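Local coordinates for intracellular growth locus, subunit C (Francisella tularensis subsp. tularensis, PDB 2QWU), which is a pathogenicity island protein linked to cell invasion and intracellular growth, and probably forms part of a secretion system related to type VI machines, at residues E16-C27 with S72-P80; L183-P191 with G201-A209. The protein carries 2 engineered substitutions. One frame throughout, in Å; residues are numbered along the deposited sequence.

Interaction 1. Residues E16-C27 with S72-P80; sequences ETIHVRTDPTAC and SVIRMSITP. Engineered in segment 72-80: Met76 (natural residue Leu).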
loop_
_atom_site.group_PDB
_atom_site.type_symbol
_atom_site.label_atom_id
_atom_site.label_comp_id
_atom_site.label_asym_id
_atom_site.label_seq_id
_atom_site.Cartn_x
_atom_site.Cartn_y
_atom_site.Cartn_z
ATOM N N GLU A 16 -1.785 1.844 19.386
ATOM C CA GLU A 16 -1.635 3.179 18.874
ATOM C C GLU A 16 -1.731 3.108 17.343
ATOM O O GLU A 16 -1.594 2.039 16.754
ATOM C CB GLU A 16 -0.236 3.656 19.279
ATOM C CG GLU A 16 0.101 5.129 19.009
ATOM C CD GLU A 16 1.554 5.505 19.406
ATOM O OE1 GLU A 16 2.156 4.827 20.261
ATOM O OE2 GLU A 16 2.083 6.499 18.848
ATOM N N THR A 17 -1.928 4.253 16.707
ATOM C CA THR A 17 -1.923 4.313 15.248
ATOM C C THR A 17 -0.581 3.800 14.666
ATOM O O THR A 17 0.503 4.105 15.199
ATOM C CB THR A 17 -2.148 5.757 14.799
ATOM O OG1 THR A 17 -3.461 6.134 15.177
ATOM C CG2 THR A 17 -2.041 5.892 13.255
ATOM N N ILE A 18 -0.664 3.003 13.588
ATOM C CA ILE A 18 0.516 2.457 12.927
ATOM C C ILE A 18 0.612 3.282 11.666
ATOM O O ILE A 18 -0.418 3.542 10.972
ATOM C CB ILE A 18 0.308 0.948 12.575
ATOM C CG1 ILE A 18 0.228 0.125 13.871
ATOM C CG2 ILE A 18 1.452 0.432 11.718
ATOM C CD1 ILE A 18 0.051 -1.338 13.614
ATOM N N HIS A 19 1.819 3.717 11.363
ATOM C CA HIS A 19 2.024 4.564 10.223
ATOM C C HIS A 19 3.278 4.115 9.488
ATOM O O HIS A 19 4.317 3.872 10.105
ATOM C CB HIS A 19 2.199 6.032 10.684
ATOM C CG HIS A 19 2.297 7.017 9.559
ATOM N ND1 HIS A 19 3.489 7.555 9.143
ATOM C CD2 HIS A 19 1.330 7.602 8.810
ATOM C CE1 HIS A 19 3.262 8.449 8.191
ATOM N NE2 HIS A 19 1.966 8.500 7.972
ATOM N N VAL A 20 3.169 3.980 8.181
ATOM C CA VAL A 20 4.341 3.628 7.389
ATOM C C VAL A 20 4.444 4.630 6.263
ATOM O O VAL A 20 3.437 5.065 5.665
ATOM C CB VAL A 20 4.282 2.190 6.768
ATOM C CG1 VAL A 20 5.429 2.055 5.734
ATOM C CG2 VAL A 20 4.443 1.109 7.867
ATOM N N ARG A 21 5.661 4.998 5.929
ATOM C CA ARG A 21 5.855 5.935 4.865
ATOM C C ARG A 21 7.209 5.665 4.244
ATOM O O ARG A 21 8.209 5.455 4.972
ATOM C CB ARG A 21 5.810 7.327 5.443
ATOM C CG ARG A 21 6.339 8.426 4.558
ATOM C CD ARG A 21 6.913 9.438 5.497
ATOM N NE ARG A 21 5.894 9.813 6.462
ATOM C CZ ARG A 21 5.169 10.916 6.351
ATOM N NH1 ARG A 21 5.384 11.731 5.319
ATOM N NH2 ARG A 21 4.218 11.185 7.239
ATOM N N THR A 22 7.247 5.666 2.922
ATOM C CA THR A 22 8.485 5.442 2.209
ATOM C C THR A 22 8.663 6.600 1.235
ATOM O O THR A 22 7.760 7.431 1.066
ATOM C CB THR A 22 8.431 4.119 1.348
ATOM O OG1 THR A 22 7.624 4.333 0.173
ATOM C CG2 THR A 22 7.813 2.982 2.172
ATOM N N ASP A 23 9.828 6.668 0.597
ATOM C CA ASP A 23 10.035 7.670 -0.459
ATOM C C ASP A 23 9.075 7.290 -1.636
ATOM O O ASP A 23 8.800 6.114 -1.862
ATOM C CB ASP A 23 11.487 7.623 -0.909
ATOM C CG ASP A 23 12.412 8.309 0.076
ATOM O OD1 ASP A 23 11.895 9.075 0.943
ATOM O OD2 ASP A 23 13.651 8.092 -0.012
ATOM N N PRO A 24 8.539 8.282 -2.386
ATOM C CA PRO A 24 7.610 7.949 -3.491
ATOM C C PRO A 24 8.108 6.934 -4.523
ATOM O O PRO A 24 7.319 6.129 -4.988
ATOM C CB PRO A 24 7.314 9.301 -4.143
ATOM C CG PRO A 24 7.558 10.261 -3.030
ATOM C CD PRO A 24 8.793 9.730 -2.327
ATOM N N THR A 25 9.397 6.951 -4.872
ATOM C CA THR A 25 9.867 5.963 -5.844
ATOM C C THR A 25 10.779 4.946 -5.159
ATOM O O THR A 25 11.655 4.362 -5.791
ATOM C CB THR A 25 10.616 6.619 -7.014
ATOM O OG1 THR A 25 11.723 7.357 -6.496
ATOM C CG2 THR A 25 9.675 7.524 -7.814
ATOM N N ALA A 26 10.554 4.692 -3.872
ATOM C CA ALA A 26 11.384 3.727 -3.160
ATOM C C ALA A 26 11.338 2.324 -3.795
ATOM O O ALA A 26 12.306 1.560 -3.657
ATOM C CB ALA A 26 10.956 3.626 -1.698
ATOM N N CYS A 27 10.223 2.008 -4.474
ATOM C CA CYS A 27 10.030 0.684 -5.100
ATOM C C CYS A 27 10.997 0.408 -6.268
ATOM O O CYS A 27 11.094 -0.734 -6.730
ATOM C CB CYS A 27 8.550 0.528 -5.573
ATOM S SG CYS A 27 7.999 1.687 -6.846
ATOM N N SER A 72 2.889 0.530 -5.899
ATOM C CA SER A 72 3.760 0.641 -4.752
ATOM C C SER A 72 2.821 1.147 -3.638
ATOM O O SER A 72 1.730 1.708 -3.921
ATOM C CB SER A 72 4.843 1.701 -4.967
ATOM O OG SER A 72 4.202 2.965 -5.182
ATOM N N VAL A 73 3.192 0.860 -2.394
ATOM C CA VAL A 73 2.449 1.437 -1.256
ATOM C C VAL A 73 3.431 2.460 -0.678
ATOM O O VAL A 73 4.496 2.082 -0.172
ATOM C CB VAL A 73 2.092 0.400 -0.191
ATOM C CG1 VAL A 73 1.363 1.089 0.938
ATOM C CG2 VAL A 73 1.198 -0.666 -0.806
ATOM N N ILE A 74 3.087 3.740 -0.808
ATOM C CA ILE A 74 3.949 4.861 -0.382
ATOM C C ILE A 74 3.685 5.301 1.054
ATOM O O ILE A 74 4.622 5.687 1.769
ATOM C CB ILE A 74 3.749 6.074 -1.350
ATOM C CG1 ILE A 74 4.229 5.686 -2.755
ATOM C CG2 ILE A 74 4.513 7.270 -0.922
ATOM C CD1 ILE A 74 3.598 6.580 -3.854
ATOM N N ARG A 75 2.414 5.257 1.458
ATOM C CA ARG A 75 2.062 5.610 2.824
ATOM C C ARG A 75 0.850 4.855 3.226
ATOM O O ARG A 75 -0.025 4.529 2.392
ATOM C CB ARG A 75 1.729 7.090 2.953
ATOM C CG ARG A 75 2.665 7.948 2.240
ATOM C CD ARG A 75 2.154 9.391 2.198
ATOM N NE ARG A 75 2.025 9.991 3.520
ATOM C CZ ARG A 75 2.707 11.074 3.922
ATOM N NH1 ARG A 75 3.589 11.684 3.125
ATOM N NH2 ARG A 75 2.462 11.581 5.118
HETATM N N MSE A 76 0.810 4.543 4.511
HETATM C CA MSE A 76 -0.363 3.894 5.019
HETATM C C MSE A 76 -0.506 4.263 6.467
HETATM O O MSE A 76 0.491 4.356 7.173
HETATM C CB MSE A 76 -0.285 2.379 4.906
HETATM C CG MSE A 76 -1.618 1.774 5.134
HETATM SE SE MSE A 76 -1.570 -0.001 4.682
HETATM C CE MSE A 76 -3.303 -0.362 5.032
ATOM N N SER A 77 -1.747 4.483 6.897
ATOM C CA SER A 77 -2.032 4.813 8.295
ATOM C C SER A 77 -3.223 3.979 8.740
ATOM O O SER A 77 -4.259 3.899 8.072
ATOM C CB SER A 77 -2.288 6.325 8.428
ATOM O OG SER A 77 -2.701 6.657 9.754
ATOM N N ILE A 78 -3.041 3.257 9.823
ATOM C CA ILE A 78 -4.096 2.444 10.360
ATOM C C ILE A 78 -4.297 2.765 11.834
ATOM O O ILE A 78 -3.365 2.633 12.653
ATOM C CB ILE A 78 -3.769 0.950 10.259
ATOM C CG1 ILE A 78 -3.417 0.595 8.816
ATOM C CG2 ILE A 78 -4.968 0.148 10.810
ATOM C CD1 ILE A 78 -2.867 -0.783 8.673
ATOM N N THR A 79 -5.490 3.223 12.164
ATOM C CA THR A 79 -5.808 3.498 13.570
ATOM C C THR A 79 -6.768 2.405 14.020
ATOM O O THR A 79 -7.905 2.344 13.537
ATOM C CB THR A 79 -6.433 4.854 13.699
ATOM O OG1 THR A 79 -5.485 5.806 13.208
ATOM C CG2 THR A 79 -6.772 5.162 15.186
ATOM N N PRO A 80 -6.291 1.525 14.922
ATOM C CA PRO A 80 -7.086 0.416 15.433
ATOM C C PRO A 80 -8.422 0.895 15.956
ATOM O O PRO A 80 -8.546 2.017 16.472
ATOM C CB PRO A 80 -6.208 -0.168 16.520
ATOM C CG PRO A 80 -4.802 0.032 15.956
ATOM C CD PRO A 80 -4.913 1.477 15.464
HETATM O O HOH W 1 7.202 2.076 -1.294
#

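Interaction 2. Residues L183-P191 with G201-A209; sequences LTTSQGSLP and GVAKIGYIA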
loop_
_atom_site.group_PDB
_atom_site.type_symbol
_atom_site.label_atom_id
_atom_site.label_comp_id
_atom_site.label_asym_id
_atom_site.label_seq_id
_atom_site.Cartn_x
_atom_site.Cartn_y
_atom_site.Cartn_z
ATOM N N LEU A 183 -11.168 4.781 4.737
ATOM C CA LEU A 183 -11.369 3.380 4.420
ATOM C C LEU A 183 -11.375 2.581 5.716
ATOM O O LEU A 183 -10.983 3.065 6.742
ATOM C CB LEU A 183 -10.183 2.873 3.565
ATOM C CG LEU A 183 -10.027 3.427 2.148
ATOM C CD1 LEU A 183 -8.667 2.968 1.527
ATOM C CD2 LEU A 183 -11.207 2.915 1.309
ATOM N N THR A 184 -11.870 1.362 5.658
ATOM C CA THR A 184 -11.788 0.484 6.820
ATOM C C THR A 184 -11.642 -0.918 6.205
ATOM O O THR A 184 -11.451 -1.039 5.006
ATOM C CB THR A 184 -13.031 0.597 7.716
ATOM O OG1 THR A 184 -12.838 -0.247 8.863
ATOM C CG2 THR A 184 -14.277 0.158 6.976
ATOM N N THR A 185 -11.683 -1.967 7.002
ATOM C CA THR A 185 -11.556 -3.325 6.434
ATOM C C THR A 185 -12.208 -4.256 7.462
ATOM O O THR A 185 -12.289 -3.895 8.619
ATOM C CB THR A 185 -10.046 -3.716 6.311
ATOM O OG1 THR A 185 -9.911 -5.089 5.863
ATOM C CG2 THR A 185 -9.346 -3.621 7.671
ATOM N N SER A 186 -12.658 -5.444 7.062
ATOM C CA SER A 186 -13.200 -6.399 8.041
ATOM C C SER A 186 -12.112 -7.313 8.603
ATOM O O SER A 186 -12.375 -8.143 9.498
ATOM C CB SER A 186 -14.233 -7.321 7.403
ATOM O OG SER A 186 -15.124 -6.589 6.614
ATOM N N GLN A 187 -10.902 -7.198 8.070
ATOM C CA GLN A 187 -9.784 -8.029 8.541
ATOM C C GLN A 187 -9.444 -7.507 9.935
ATOM O O GLN A 187 -9.344 -6.286 10.146
ATOM C CB GLN A 187 -8.583 -7.919 7.562
ATOM C CG GLN A 187 -7.413 -8.770 7.919
ATOM C CD GLN A 187 -6.413 -8.904 6.772
ATOM O OE1 GLN A 187 -6.806 -9.052 5.593
ATOM N NE2 GLN A 187 -5.110 -8.865 7.101
ATOM N N GLY A 188 -9.282 -8.416 10.897
ATOM C CA GLY A 188 -9.052 -7.973 12.272
ATOM C C GLY A 188 -7.626 -7.737 12.729
ATOM O O GLY A 188 -7.398 -7.115 13.784
ATOM N N SER A 189 -6.655 -8.225 11.960
ATOM C CA SER A 189 -5.250 -8.045 12.373
ATOM C C SER A 189 -4.345 -8.078 11.150
ATOM O O SER A 189 -4.782 -8.430 10.051
ATOM C CB SER A 189 -4.851 -9.169 13.352
ATOM O OG SER A 189 -5.019 -10.431 12.691
ATOM N N LEU A 190 -3.094 -7.665 11.336
ATOM C CA LEU A 190 -2.127 -7.667 10.261
ATOM C C LEU A 190 -0.765 -8.085 10.822
ATOM O O LEU A 190 -0.376 -7.645 11.901
ATOM C CB LEU A 190 -1.951 -6.230 9.703
ATOM C CG LEU A 190 -3.071 -5.698 8.780
ATOM C CD1 LEU A 190 -2.912 -4.214 8.571
ATOM C CD2 LEU A 190 -3.050 -6.448 7.453
ATOM N N PRO A 191 0.008 -8.885 10.069
ATOM C CA PRO A 191 1.345 -9.275 10.551
ATOM C C PRO A 191 2.264 -8.020 10.409
ATOM O O PRO A 191 2.137 -7.251 9.434
ATOM C CB PRO A 191 1.783 -10.364 9.555
ATOM C CG PRO A 191 0.567 -10.909 9.037
ATOM C CD PRO A 191 -0.366 -9.694 8.889
ATOM N N GLY A 201 5.282 -9.572 14.954
ATOM C CA GLY A 201 4.132 -9.489 15.801
ATOM C C GLY A 201 2.892 -9.438 14.967
ATOM O O GLY A 201 2.931 -9.570 13.748
ATOM N N VAL A 202 1.778 -9.251 15.661
ATOM C CA VAL A 202 0.474 -9.162 15.018
ATOM C C VAL A 202 -0.207 -7.934 15.579
ATOM O O VAL A 202 -0.434 -7.842 16.798
ATOM C CB VAL A 202 -0.373 -10.407 15.347
ATOM C CG1 VAL A 202 -1.837 -10.209 14.807
ATOM C CG2 VAL A 202 0.299 -11.647 14.744
ATOM N N ALA A 203 -0.553 -6.994 14.713
ATOM C CA ALA A 203 -1.223 -5.809 15.162
ATOM C C ALA A 203 -2.724 -6.051 15.066
ATOM O O ALA A 203 -3.235 -6.294 13.976
ATOM C CB ALA A 203 -0.856 -4.687 14.287
ATOM N N LYS A 204 -3.426 -5.989 16.195
ATOM C CA LYS A 204 -4.879 -6.142 16.200
ATOM C C LYS A 204 -5.431 -4.786 15.750
ATOM O O LYS A 204 -5.082 -3.721 16.318
ATOM C CB LYS A 204 -5.357 -6.501 17.624
ATOM C CG LYS A 204 -6.871 -6.589 17.825
ATOM C CD LYS A 204 -7.602 -7.631 16.949
ATOM C CE LYS A 204 -8.921 -8.029 17.650
ATOM N NZ LYS A 204 -9.495 -6.860 18.440
ATOM N N ILE A 205 -6.260 -4.798 14.723
ATOM C CA ILE A 205 -6.796 -3.535 14.199
ATOM C C ILE A 205 -8.289 -3.418 14.278
ATOM O O ILE A 205 -8.813 -2.339 14.102
ATOM C CB ILE A 205 -6.353 -3.256 12.723
ATOM C CG1 ILE A 205 -6.916 -4.303 11.747
ATOM C CG2 ILE A 205 -4.810 -3.286 12.668
ATOM C CD1 ILE A 205 -6.531 -4.064 10.302
ATOM N N GLY A 206 -8.973 -4.531 14.544
ATOM C CA GLY A 206 -10.413 -4.435 14.614
ATOM C C GLY A 206 -11.048 -5.656 15.224
ATOM O O GLY A 206 -10.376 -6.530 15.710
ATOM N N TYR A 207 -12.371 -5.707 15.140
ATOM C CA TYR A 207 -13.146 -6.787 15.684
ATOM C C TYR A 207 -12.912 -8.087 14.934
ATOM O O TYR A 207 -12.846 -8.102 13.713
ATOM C CB TYR A 207 -14.628 -6.374 15.624
ATOM C CG TYR A 207 -15.597 -7.478 15.924
ATOM C CD1 TYR A 207 -15.677 -8.024 17.195
ATOM C CD2 TYR A 207 -16.432 -7.972 14.918
ATOM C CE1 TYR A 207 -16.574 -9.039 17.465
ATOM C CE2 TYR A 207 -17.325 -8.987 15.155
ATOM C CZ TYR A 207 -17.402 -9.519 16.433
ATOM O OH TYR A 207 -18.328 -10.506 16.699
ATOM N N ILE A 208 -12.701 -9.167 15.678
ATOM C CA ILE A 208 -12.564 -10.504 15.067
ATOM C C ILE A 208 -13.760 -11.339 15.587
ATOM O O ILE A 208 -13.827 -11.653 16.774
ATOM C CB ILE A 208 -11.224 -11.181 15.463
ATOM C CG1 ILE A 208 -10.067 -10.379 14.840
ATOM C CG2 ILE A 208 -11.176 -12.639 14.936
ATOM C CD1 ILE A 208 -8.731 -10.701 15.427
ATOM N N ALA A 209 -14.698 -11.675 14.702
ATOM C CA ALA A 209 -15.896 -12.438 15.104
ATOM C C ALA A 209 -15.566 -13.807 15.658
ATOM O O ALA A 209 -14.592 -14.441 15.166
ATOM C CB ALA A 209 -16.856 -12.576 13.926
HETATM O O HOH W 2 -12.341 -10.008 11.403
HETATM O O HOH W 3 -13.624 -6.275 11.815
#

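Interaction 1. Residues E16-C27 with S72-P80
Thr17 and Thr79 meet through their hydroxyls just before strand 18-21, at the end of strand 72-79. In Thr17, CB lies 3.7 Å from Thr79 OG1. Thr17 OG1 sits beside its own backbone N (chi1 -66°) and is hydrogen-bonded to Thr79 OG1 at 2.8 Å. Thr17 CG2, anti to the backbone N, lies 3.4 Å from Thr79 OG1 and also touches Ser77 OG. The strands then run antiparallel. Ile18 exchanges two nearly straight backbone bonds with Ile78. Val20 also exchanges two, one more bent, with Met76, an engineered residue present as selenomethionine. The last, Thr22 N to Ile74 O, is 2.9 Å long. Thr22 OG1 donates to Asp23 O at 2.9 Å, and a water gives its protons to Thr22 OG1 and Val73 O. Ile74 and Arg75 form a classic beta bulge opposite Thr90 of the next strand. On the face with His19 and Ser77, Arg21 and Arg75 lie side by side, their guanidinium planes 67° apart. Arg21 NH2 and Arg75 NH2 are modelled 2.8 Å apart, yet both are donors, so no bond joins them. The like charges probably oppose the pairing, so cohesion probably rests largely on the five backbone bonds and apolar side chains.

Interaction 2. Residues L183-P191 with G201-A209
Gly188 O accepts two backbone N-H groups, both from the same face of its carbonyl plane. Ile205 N reaches Gly188 O at 2.7 Å, with an N-H...O angle of 164°. Gly206 N lies above that plane and makes a longer, more bent bond of 3.1 Å to Gly188 O. Having no side chain, Gly188 is also approached closely by Ile208, whose CG1 stands 3.7 Å from Gly188 CA. The chain leads from here into a beta hairpin made of strands 189-193 and 200-204. Leu190 and Ala203 form one hydrogen-bonded pair; the Ala203 N to Leu190 O bond is 2.9 Å long. Ser189 and Val202 sit on one face, with Ser189 CB 3.5 Å from Val202 CG1. Leu190 and Ala203 point to the other. There Ile205 brings CD1 to within 4.0 Å of Leu190 CD1 and 3.9 Å of Thr185 CG2, crossing Thr185 at about a right angle. Its CG1 stands between backbone N and carbonyl carbon (chi1 64°), which turns the Ile205 side chain toward 183-191. Before the hairpin, Thr185 OG1 accepts from Gln187 N in an ST turn and is also hydrogen-bonded to Glu147 O. Gln187 reaches forward, and its NE2 donates to Ser189 O at 3.0 Å, with that oxygen lying in the amide plane. Near the chain's C-terminal end, a water donates to both Ser186 O and Tyr207 O.

Interaction 1 is centred about 7 Å from the centre of the chain and interaction 2 about 16 Å. Both are partly buried, interaction 1 the more interior and interaction 2 the more peripheral. Interaction 1 belongs to the large antiparallel sheet, where it adds strand 18-21 beside strand 71-79. Interaction 2 closes a separate hairpin. The two touch through apolar groups: Ile78 CD1 meets Leu190 CD1 at 3.4 Å, and Ile18 CD1 meets Ala203 CB at 3.5 Å. The hairpin thus lies against the face of the sheet that carries Ile18 and Ile78. Interaction 1 places arginines on the other face; interaction 2 has a loop carbonyl taking two N-H groups. Water bridges both.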